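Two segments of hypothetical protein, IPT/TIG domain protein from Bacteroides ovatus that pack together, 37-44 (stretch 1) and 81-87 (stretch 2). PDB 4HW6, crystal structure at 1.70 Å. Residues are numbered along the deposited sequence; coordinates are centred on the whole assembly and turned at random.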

# COMPACT_ATOMS: atom_id res chain seq x y z
N VAL A 37 9.22 31.86 -11.68
CA VAL A 37 8.84 33.19 -12.13
C VAL A 37 7.61 33.06 -13.01
O VAL A 37 7.62 32.30 -13.99
CB VAL A 37 9.99 33.91 -12.87
CG1 VAL A 37 9.54 35.30 -13.33
CG2 VAL A 37 11.20 34.00 -11.95
N VAL A 38 6.54 33.76 -12.65
CA VAL A 38 5.30 33.76 -13.43
C VAL A 38 5.22 35.09 -14.19
O VAL A 38 5.49 36.15 -13.61
CB VAL A 38 4.08 33.53 -12.50
CG1 VAL A 38 2.78 33.55 -13.30
CG2 VAL A 38 4.26 32.22 -11.73
N TYR A 39 4.89 35.04 -15.49
CA TYR A 39 4.88 36.23 -16.34
C TYR A 39 3.46 36.48 -16.82
O TYR A 39 2.71 35.53 -17.03
CB TYR A 39 5.78 36.04 -17.58
CG TYR A 39 7.24 35.84 -17.29
CD1 TYR A 39 8.12 36.91 -17.21
CD2 TYR A 39 7.75 34.56 -17.11
CE1 TYR A 39 9.47 36.72 -16.95
CE2 TYR A 39 9.09 34.36 -16.84
CZ TYR A 39 9.95 35.43 -16.76
OH TYR A 39 11.28 35.19 -16.49
N GLY A 40 3.10 37.74 -17.00
CA GLY A 40 1.79 38.06 -17.54
C GLY A 40 1.48 39.53 -17.43
O GLY A 40 2.37 40.37 -17.60
N ARG A 41 0.22 39.86 -17.15
CA ARG A 41 -0.20 41.26 -17.03
C ARG A 41 -1.04 41.51 -15.79
O ARG A 41 -1.87 40.68 -15.42
CB ARG A 41 -1.02 41.72 -18.25
CG ARG A 41 -0.47 41.36 -19.62
CD ARG A 41 -0.36 42.58 -20.52
NE ARG A 41 0.85 43.34 -20.20
CZ ARG A 41 1.15 44.55 -20.67
NH1 ARG A 41 2.29 45.13 -20.31
NH2 ARG A 41 0.31 45.19 -21.49
N ASN A 42 -0.83 42.68 -15.18
CA ASN A 42 -1.74 43.24 -14.17
C ASN A 42 -1.67 42.51 -12.82
O ASN A 42 -2.69 42.30 -12.16
CB ASN A 42 -3.18 43.31 -14.70
CG ASN A 42 -4.05 44.32 -13.95
OD1 ASN A 42 -3.55 45.31 -13.41
ND2 ASN A 42 -5.35 44.07 -13.93
N PHE A 43 -0.45 42.14 -12.42
CA PHE A 43 -0.20 41.50 -11.13
C PHE A 43 -0.08 42.53 -10.00
O PHE A 43 -0.10 42.17 -8.81
CB PHE A 43 1.10 40.68 -11.15
CG PHE A 43 1.11 39.52 -12.13
CD1 PHE A 43 -0.03 39.07 -12.77
CD2 PHE A 43 2.31 38.87 -12.39
CE1 PHE A 43 0.02 38.00 -13.65
CE2 PHE A 43 2.37 37.79 -13.27
CZ PHE A 43 1.22 37.36 -13.91
N GLY A 44 0.06 43.80 -10.37
CA GLY A 44 0.21 44.88 -9.40
C GLY A 44 1.64 44.92 -8.88
O GLY A 44 2.50 44.19 -9.37
N ASP A 81 -2.28 23.68 -12.26
CA ASP A 81 -2.82 24.97 -12.73
C ASP A 81 -2.15 26.12 -11.97
O ASP A 81 -2.01 26.05 -10.76
CB ASP A 81 -4.34 25.08 -12.55
CG ASP A 81 -5.08 23.95 -13.22
OD1 ASP A 81 -5.60 24.15 -14.34
OD2 ASP A 81 -5.13 22.85 -12.62
N VAL A 82 -1.74 27.15 -12.70
CA VAL A 82 -1.07 28.30 -12.12
C VAL A 82 -2.08 29.45 -12.16
O VAL A 82 -2.48 29.90 -13.24
CB VAL A 82 0.20 28.64 -12.90
CG1 VAL A 82 0.83 29.95 -12.43
CG2 VAL A 82 1.20 27.48 -12.81
N LYS A 83 -2.52 29.88 -10.97
CA LYS A 83 -3.55 30.90 -10.80
C LYS A 83 -2.98 32.06 -10.00
O LYS A 83 -2.38 31.86 -8.94
CB LYS A 83 -4.77 30.32 -10.08
CG LYS A 83 -5.94 31.27 -9.87
CD LYS A 83 -7.14 30.53 -9.29
CE LYS A 83 -8.28 31.48 -8.96
NZ LYS A 83 -9.49 30.77 -8.44
N VAL A 84 -3.18 33.27 -10.51
CA VAL A 84 -2.73 34.49 -9.84
C VAL A 84 -3.96 35.35 -9.57
O VAL A 84 -4.76 35.60 -10.48
CB VAL A 84 -1.75 35.28 -10.72
CG1 VAL A 84 -1.36 36.60 -10.06
CG2 VAL A 84 -0.51 34.43 -11.02
N SER A 85 -4.08 35.79 -8.33
CA SER A 85 -5.19 36.63 -7.88
C SER A 85 -4.66 37.89 -7.21
O SER A 85 -3.61 37.86 -6.55
CB SER A 85 -6.04 35.86 -6.87
OG SER A 85 -6.62 34.70 -7.45
N VAL A 86 -5.41 38.98 -7.35
CA VAL A 86 -5.11 40.21 -6.62
C VAL A 86 -6.31 40.54 -5.75
O VAL A 86 -7.45 40.49 -6.21
CB VAL A 86 -4.76 41.38 -7.58
CG1 VAL A 86 -4.80 42.71 -6.85
CG2 VAL A 86 -3.39 41.15 -8.21
N VAL A 87 -6.06 40.85 -4.47
CA VAL A 87 -7.12 41.18 -3.52
C VAL A 87 -7.11 42.68 -3.22
O VAL A 87 -6.09 43.34 -3.40
CB VAL A 87 -6.97 40.40 -2.18
CG1 VAL A 87 -6.94 38.90 -2.43
CG2 VAL A 87 -5.73 40.83 -1.42

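This is a small, mainly apolar contact in which side chains, rather than backbone hydrogen bonds, join a strand and the residues that follow it to a second strand. No hydrogen bond crosses between the stretches, and the backbones stand too far apart for sheet pairing: the CA atoms of Val38 and Val82 are 8.5 Å apart, those of Phe43 and Val86 6.8 Å. The gap is filled by side chains.

In the second strand, alternation turns the CA-to-CB bonds of Val82, Val84 and Val86 toward the first stretch and that of Lys83 away, leaving its charged amine free of this apolar layer. Valine suits such a row, since its branched CB favours extended backbone and offers two methyls for packing. Val38 CG1 lies 4.1 Å from Val84 CG2 and 4.2 Å from Val82 CG1, and Val38 CG2 is also 4.2 Å from Val82 CG1, so one methyl touches both valines while the other adds to the contact with Val82. Val84 also reaches Phe43, whose CD1 is 3.9 Å from Val84 CG1, a methyl set over one face of the ring. Although the CA-to-CB bond of Phe43 points sideways, the long side chain brings its ring closer to the strand.

At the far end the backbone itself is met, with Phe43 O 3.5 Å from Val86 CG2, a van der Waals contact. Gly44 follows with phi of 79°, a conformation that favours glycine.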